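Local structure of UDP-glucose 4-epimerase (Brucella ovis, 4WOK) at residues R118-I123 with G170-A175; V122-S127 with I157-L162. The protein probably interconverts UDP-glucose and UDP-galactose by NAD-dependent epimerisation at C4 of the sugar, and binds NAD and a zinc ion in this structure. The protein carries 2 engineered substitutions. All coordinates share one frame; numbering follows the deposited sequence. Where two conformers were deposited one is given.

Contact 1: R118-I123 with G170-A175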
loop_
_atom_site.group_PDB
_atom_site.type_symbol
_atom_site.label_atom_id
_atom_site.label_comp_id
_atom_site.label_asym_id
_atom_site.label_seq_id
_atom_site.Cartn_x
_atom_site.Cartn_y
_atom_site.Cartn_z
ATOM N N ARG A 118 -25.055 2.647 -7.597
ATOM C CA ARG A 118 -25.380 2.928 -6.191
ATOM C C ARG A 118 -24.530 2.040 -5.292
ATOM O O ARG A 118 -24.952 1.644 -4.205
ATOM C CB ARG A 118 -26.875 2.724 -5.902
ATOM N N THR A 119 -23.334 1.711 -5.766
ATOM C CA THR A 119 -22.374 1.018 -4.931
ATOM C C THR A 119 -21.658 2.082 -4.115
ATOM O O THR A 119 -20.951 2.908 -4.650
ATOM C CB THR A 119 -21.382 0.188 -5.759
ATOM O OG1 THR A 119 -22.093 -0.858 -6.433
ATOM C CG2 THR A 119 -20.321 -0.430 -4.853
ATOM N N GLN A 120 -21.837 2.054 -2.805
ATOM C CA GLN A 120 -21.608 3.254 -2.017
ATOM C C GLN A 120 -20.260 3.438 -1.340
ATOM O O GLN A 120 -19.729 4.548 -1.313
ATOM C CB GLN A 120 -22.682 3.349 -0.928
ATOM C CG GLN A 120 -23.621 4.511 -1.141
ATOM C CD GLN A 120 -22.949 5.846 -0.899
ATOM O OE1 GLN A 120 -21.768 5.910 -0.556
ATOM N NE2 GLN A 120 -23.708 6.924 -1.064
ATOM N N ASN A 121 -19.717 2.383 -0.755
ATOM C CA ASN A 121 -18.597 2.567 0.158
ATOM C C ASN A 121 -17.212 2.295 -0.450
ATOM O O ASN A 121 -16.869 1.146 -0.696
ATOM C CB ASN A 121 -18.812 1.672 1.368
ATOM C CG ASN A 121 -20.074 2.050 2.141
ATOM O OD1 ASN A 121 -20.338 3.228 2.360
ATOM N ND2 ASN A 121 -20.858 1.055 2.538
ATOM N N VAL A 122 -16.408 3.342 -0.644
ATOM C CA VAL A 122 -15.100 3.171 -1.295
ATOM C C VAL A 122 -13.940 3.363 -0.333
ATOM O O VAL A 122 -13.808 4.404 0.309
ATOM C CB VAL A 122 -14.934 4.138 -2.484
ATOM C CG1 VAL A 122 -13.524 4.028 -3.091
ATOM C CG2 VAL A 122 -16.004 3.842 -3.536
ATOM N N ILE A 123 -13.107 2.334 -0.228
ATOM C CA ILE A 123 -11.911 2.412 0.591
ATOM C C ILE A 123 -10.730 2.539 -0.365
ATOM O O ILE A 123 -10.444 1.615 -1.112
ATOM C CB ILE A 123 -11.740 1.178 1.489
ATOM C CG1 ILE A 123 -13.033 0.875 2.271
ATOM C CG2 ILE A 123 -10.513 1.340 2.393
ATOM C CD1 ILE A 123 -13.497 2.005 3.116
ATOM N N GLY A 170 -22.820 11.817 -3.336
ATOM C CA GLY A 170 -22.990 11.185 -2.037
ATOM C C GLY A 170 -22.151 9.930 -1.832
ATOM O O GLY A 170 -22.476 9.092 -0.987
ATOM N N LEU A 171 -21.077 9.773 -2.602
ATOM C CA LEU A 171 -20.192 8.643 -2.355
ATOM C C LEU A 171 -19.553 8.808 -0.967
ATOM O O LEU A 171 -19.261 9.916 -0.512
ATOM C CB LEU A 171 -19.132 8.499 -3.464
ATOM C CG LEU A 171 -19.642 8.115 -4.868
ATOM C CD1 LEU A 171 -18.488 7.854 -5.871
ATOM C CD2 LEU A 171 -20.592 6.915 -4.859
ATOM N N ARG A 172 -19.409 7.682 -0.270
ATOM C CA ARG A 172 -18.789 7.670 1.052
ATOM C C ARG A 172 -17.442 6.972 0.965
ATOM O O ARG A 172 -17.317 5.946 0.286
ATOM C CB ARG A 172 -19.683 6.972 2.075
ATOM C CG ARG A 172 -21.053 7.637 2.236
ATOM C CD ARG A 172 -21.867 7.027 3.371
ATOM N NE ARG A 172 -22.189 5.620 3.141
ATOM C CZ ARG A 172 -23.265 5.193 2.484
ATOM N NH1 ARG A 172 -24.134 6.064 1.982
ATOM N NH2 ARG A 172 -23.479 3.891 2.331
ATOM N N TYR A 173 -16.435 7.501 1.649
ATOM C CA TYR A 173 -15.101 6.948 1.454
ATOM C C TYR A 173 -14.178 7.102 2.629
ATOM O O TYR A 173 -14.392 7.928 3.507
ATOM C CB TYR A 173 -14.430 7.596 0.234
ATOM C CG TYR A 173 -14.074 9.047 0.451
ATOM C CD1 TYR A 173 -15.004 10.049 0.211
ATOM C CD2 TYR A 173 -12.805 9.418 0.889
ATOM C CE1 TYR A 173 -14.686 11.380 0.399
ATOM C CE2 TYR A 173 -12.479 10.743 1.089
ATOM C CZ TYR A 173 -13.425 11.722 0.839
ATOM O OH TYR A 173 -13.109 13.049 1.030
ATOM N N VAL A 174 -13.121 6.300 2.598
ATOM C CA VAL A 174 -12.001 6.413 3.511
ATOM C C VAL A 174 -10.765 6.317 2.649
ATOM O O VAL A 174 -10.616 5.351 1.896
ATOM C CB VAL A 174 -11.975 5.303 4.572
ATOM C CG1 VAL A 174 -10.699 5.385 5.423
ATOM C CG2 VAL A 174 -13.218 5.367 5.457
ATOM N N ALA A 175 -9.901 7.319 2.736
ATOM C CA ALA A 175 -8.626 7.278 2.041
ATOM C C ALA A 175 -7.571 6.901 3.063
ATOM O O ALA A 175 -7.524 7.478 4.147
ATOM C CB ALA A 175 -8.309 8.622 1.383
HETATM O O HOH W 1 -23.141 1.781 4.297
#
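Asn121 OD1 is gripped by two groups of one guanidinium, Arg172 NE at 3.1 Å and Arg172 NH2 at 3.2 Å, both weak bonds that are well bent at the hydrogen. The amide and guanidinium planes stand 62° apart. A water accepts a bond from Asn121 ND2 and a weak one from Arg172 NH2, while ND2 also binds Val78 O. The arginine chain bends at chi3 (-63°), which turns NE toward Asn121. Gln120 stacks on a guanidinium face, its amide almost parallel and offset toward the rim, with Gln120 CD 3.1 Å from Arg172 NH1. Gln120 OE1 meanwhile takes a weak bond from Arg172 N at 3.0 Å. Behind this polar end run neighbouring parallel strands of the Rossmann-type sheet, 121-125 and 172-177, joined by a beta-alpha-beta crossover through helix 150-169. Val122 N reaches Arg172 O at 2.9 Å, almost straight (177°), and Val174 N reaches Val122 O at 3.1 Å. Val122 and Tyr173 face helix 150-169. On the opposite face Ile123 and Val174 lie side by side, Ile123 CD1 being 3.9 Å from Val174 CB, and helix 236-251 packs against Asn121 and Ile123.

Contact 2: V122-S127 with I157-L162. With NAD (nicotinamide-adenine-dinucleotide), chain B.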
loop_
_atom_site.group_PDB
_atom_site.type_symbol
_atom_site.label_atom_id
_atom_site.label_comp_id
_atom_site.label_asym_id
_atom_site.label_seq_id
_atom_site.Cartn_x
_atom_site.Cartn_y
_atom_site.Cartn_z
ATOM N N VAL A 122 -16.408 3.342 -0.644
ATOM C CA VAL A 122 -15.100 3.171 -1.295
ATOM C C VAL A 122 -13.940 3.363 -0.333
ATOM O O VAL A 122 -13.808 4.404 0.309
ATOM C CB VAL A 122 -14.934 4.138 -2.484
ATOM C CG1 VAL A 122 -13.524 4.028 -3.091
ATOM C CG2 VAL A 122 -16.004 3.842 -3.536
ATOM N N ILE A 123 -13.107 2.334 -0.228
ATOM C CA ILE A 123 -11.911 2.412 0.591
ATOM C C ILE A 123 -10.730 2.539 -0.365
ATOM O O ILE A 123 -10.444 1.615 -1.112
ATOM C CB ILE A 123 -11.740 1.178 1.489
ATOM C CG1 ILE A 123 -13.033 0.875 2.271
ATOM C CG2 ILE A 123 -10.513 1.340 2.393
ATOM C CD1 ILE A 123 -13.497 2.005 3.116
ATOM N N PHE A 124 -10.064 3.685 -0.339
ATOM C CA PHE A 124 -9.034 4.033 -1.324
ATOM C C PHE A 124 -7.635 3.901 -0.739
ATOM O O PHE A 124 -7.315 4.526 0.269
ATOM C CB PHE A 124 -9.230 5.461 -1.828
ATOM C CG PHE A 124 -8.174 5.892 -2.817
ATOM C CD1 PHE A 124 -8.058 5.259 -4.047
ATOM C CD2 PHE A 124 -7.277 6.900 -2.503
ATOM C CE1 PHE A 124 -7.057 5.645 -4.968
ATOM C CE2 PHE A 124 -6.271 7.293 -3.411
ATOM C CZ PHE A 124 -6.171 6.665 -4.644
ATOM N N SER A 125 -6.796 3.083 -1.369
ATOM C CA SER A 125 -5.427 2.926 -0.897
ATOM C C SER A 125 -4.598 4.055 -1.482
ATOM O O SER A 125 -4.294 4.070 -2.668
ATOM C CB SER A 125 -4.853 1.554 -1.289
ATOM O OG SER A 125 -4.265 0.907 -0.156
ATOM N N SER A 126 -4.255 5.018 -0.640
ATOM C CA SER A 126 -3.523 6.190 -1.076
ATOM C C SER A 126 -2.069 6.044 -0.660
ATOM O O SER A 126 -1.606 4.933 -0.430
ATOM C CB SER A 126 -4.148 7.456 -0.488
ATOM O OG SER A 126 -3.609 8.621 -1.091
ATOM N N SER A 127 -1.358 7.158 -0.537
ATOM C CA SER A 127 0.072 7.127 -0.224
ATOM C C SER A 127 0.479 8.362 0.538
ATOM O O SER A 127 -0.073 9.433 0.314
ATOM C CB SER A 127 0.909 7.030 -1.506
ATOM O OG SER A 127 2.291 7.161 -1.201
ATOM N N ILE A 157 -4.647 13.589 -6.634
ATOM C CA ILE A 157 -5.775 13.882 -7.526
ATOM C C ILE A 157 -6.926 12.926 -7.233
ATOM O O ILE A 157 -8.074 13.350 -7.140
ATOM C CB ILE A 157 -5.370 13.776 -9.013
ATOM C CG1 ILE A 157 -4.388 14.891 -9.381
ATOM C CG2 ILE A 157 -6.614 13.795 -9.919
ATOM C CD1 ILE A 157 -3.696 14.664 -10.725
ATOM N N ALA A 158 -6.620 11.644 -7.053
ATOM C CA ALA A 158 -7.667 10.688 -6.691
ATOM C C ALA A 158 -8.329 11.039 -5.354
ATOM O O ALA A 158 -9.537 10.895 -5.205
ATOM C CB ALA A 158 -7.112 9.278 -6.641
ATOM N N GLU A 159 -7.548 11.502 -4.382
ATOM C CA GLU A 159 -8.148 11.906 -3.108
ATOM C C GLU A 159 -9.158 13.046 -3.316
ATOM O O GLU A 159 -10.270 13.004 -2.794
ATOM C CB GLU A 159 -7.075 12.331 -2.097
ATOM C CG GLU A 159 -6.164 11.191 -1.637
ATOM C CD GLU A 159 -5.348 11.547 -0.403
ATOM O OE1 GLU A 159 -5.356 12.730 -0.003
ATOM O OE2 GLU A 159 -4.700 10.644 0.170
ATOM N N HIS A 160 -8.770 14.057 -4.084
ATOM C CA HIS A 160 -9.668 15.186 -4.333
ATOM C C HIS A 160 -10.858 14.778 -5.193
ATOM O O HIS A 160 -11.947 15.321 -5.034
ATOM C CB HIS A 160 -8.916 16.338 -4.993
ATOM C CG HIS A 160 -7.977 17.036 -4.063
ATOM N ND1 HIS A 160 -6.758 17.531 -4.465
ATOM C CD2 HIS A 160 -8.082 17.313 -2.744
ATOM C CE1 HIS A 160 -6.151 18.088 -3.432
ATOM N NE2 HIS A 160 -6.931 17.964 -2.375
ATOM N N MET A 161 -10.648 13.830 -6.101
ATOM C CA MET A 161 -11.750 13.315 -6.909
ATOM C C MET A 161 -12.776 12.633 -6.012
ATOM O O MET A 161 -13.988 12.826 -6.169
ATOM C CB MET A 161 -11.236 12.334 -7.962
ATOM C CG MET A 161 -12.252 12.016 -9.066
ATOM S SD MET A 161 -11.715 10.611 -10.068
ATOM C CE MET A 161 -10.293 11.317 -10.929
ATOM N N LEU A 162 -12.286 11.829 -5.071
ATOM C CA LEU A 162 -13.165 11.249 -4.044
ATOM C C LEU A 162 -14.011 12.309 -3.339
ATOM O O LEU A 162 -15.227 12.144 -3.187
ATOM C CB LEU A 162 -12.342 10.480 -3.001
ATOM C CG LEU A 162 -11.820 9.117 -3.442
ATOM C CD1 LEU A 162 -10.740 8.655 -2.488
ATOM C CD2 LEU A 162 -12.947 8.099 -3.480
HETATM P PA NAD B . 0.619 -4.595 -6.616
HETATM O O1A NAD B . 1.024 -4.127 -8.001
HETATM O O2A NAD B . 1.038 -5.903 -6.014
HETATM O O5B NAD B . -1.107 -4.725 -6.703
HETATM C C5B NAD B . -1.630 -3.893 -7.715
HETATM C C4B NAD B . -2.824 -4.698 -8.294
HETATM O O4B NAD B . -3.631 -3.859 -9.131
HETATM C C3B NAD B . -2.155 -5.766 -9.166
HETATM O O3B NAD B . -2.765 -6.997 -8.867
HETATM C C2B NAD B . -2.485 -5.283 -10.600
HETATM O O2B NAD B . -2.625 -6.348 -11.456
HETATM C C1B NAD B . -3.865 -4.568 -10.363
HETATM N N9A NAD B . -4.113 -3.495 -11.346
HETATM C C8A NAD B . -3.267 -2.432 -11.733
HETATM N N7A NAD B . -3.839 -1.623 -12.632
HETATM C C5A NAD B . -5.105 -2.187 -12.840
HETATM C C6A NAD B . -6.176 -1.807 -13.678
HETATM N N6A NAD B . -6.067 -0.703 -14.490
HETATM N N1A NAD B . -7.316 -2.537 -13.681
HETATM C C2A NAD B . -7.372 -3.637 -12.861
HETATM N N3A NAD B . -6.420 -4.126 -12.015
HETATM C C4A NAD B . -5.294 -3.348 -12.038
HETATM O O3 NAD B . 0.923 -3.241 -5.803
HETATM P PN NAD B . 0.630 -3.260 -4.213
HETATM O O1N NAD B . -0.236 -4.343 -3.635
HETATM O O2N NAD B . 1.898 -2.753 -3.621
HETATM O O5D NAD B . -0.211 -1.796 -3.842
HETATM C C5D NAD B . -1.416 -1.725 -4.426
HETATM C C4D NAD B . -2.052 -0.442 -3.890
HETATM O O4D NAD B . -1.323 -0.018 -2.666
HETATM C C3D NAD B . -1.845 0.695 -4.910
HETATM O O3D NAD B . -2.951 1.529 -4.772
HETATM C C2D NAD B . -0.582 1.366 -4.360
HETATM O O2D NAD B . -0.462 2.699 -4.664
HETATM C C1D NAD B . -0.961 1.310 -2.862
HETATM N N1N NAD B . 0.308 1.614 -2.028
HETATM C C2N NAD B . 1.285 0.623 -1.962
HETATM C C3N NAD B . 2.455 0.884 -1.202
HETATM C C7N NAD B . 3.519 -0.178 -1.124
HETATM O O7N NAD B . 4.533 0.005 -0.444
HETATM N N7N NAD B . 3.334 -1.352 -1.827
HETATM C C4N NAD B . 2.595 2.116 -0.560
HETATM C C5N NAD B . 1.598 3.088 -0.651
HETATM C C6N NAD B . 0.442 2.827 -1.400
#
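Phe124 presses the tip of its ring on Ala158, with Phe124 CZ 3.4 Å from Ala158 CB. Its CB points from the strand toward the helix, and chi1 of 178° sets CG anti to the backbone N. At the root of the same side chain, Leu162 CD1 comes within 3.6 Å of Phe124 CB, so one methyl meets the ring's tip and another its base. This is the tight part. Farther back along the strand the packing slackens: Leu162 CD2 is 4.1 Å from Val122 CG1. The exposed His160 lies on the helix's solvent side.

At the other end the contact turns polar. Ser126 OG donates to Glu159 OE2 at 2.6 Å, reaching the oxygen on its anti side and 27° out of the carboxylate plane. Both residues are buried, and the carboxylate has further partners: Glu159 OE1 forms a salt bridge with Arg177 and a hydrogen bond with Gln145. The strand end also borders the cofactor, Ser126 O lying 3.1 Å from NAD C6N.

Segment 157-162 of helix 150-169 runs nearly antiparallel to segment 122-125 of strand 121-125, at 165° with axes 10.1 Å apart. The helix also brings Lys155 to Ser125 O and Tyr151 to NAD, two residues in the YxxxK spacing of short-chain dehydrogenases, while helix 96-116 flanks it through Ile157 and Met161.

Overall arrangement
The two contacts have centres 10 Å apart and share Val122 and Ile123 on strand 121-125. Along the chain this strand comes first, then helix 150-169 of contact 2, then strand 172-177 of contact 1, so together they make up one strand-helix-strand unit of the seven-stranded parallel sheet. Contact 1 pairs the unit's two strands; contact 2 lays its helix on one face of them. The contacts also touch directly: Val174 O lies 2.8 Å from Phe124 N, a probable hydrogen bond. Contact 2, centred nearer the middle of the chain, includes Ser125 and Ser126 of the NAD pocket, whereas contact 1 extends away toward the strands' N-terminal ends.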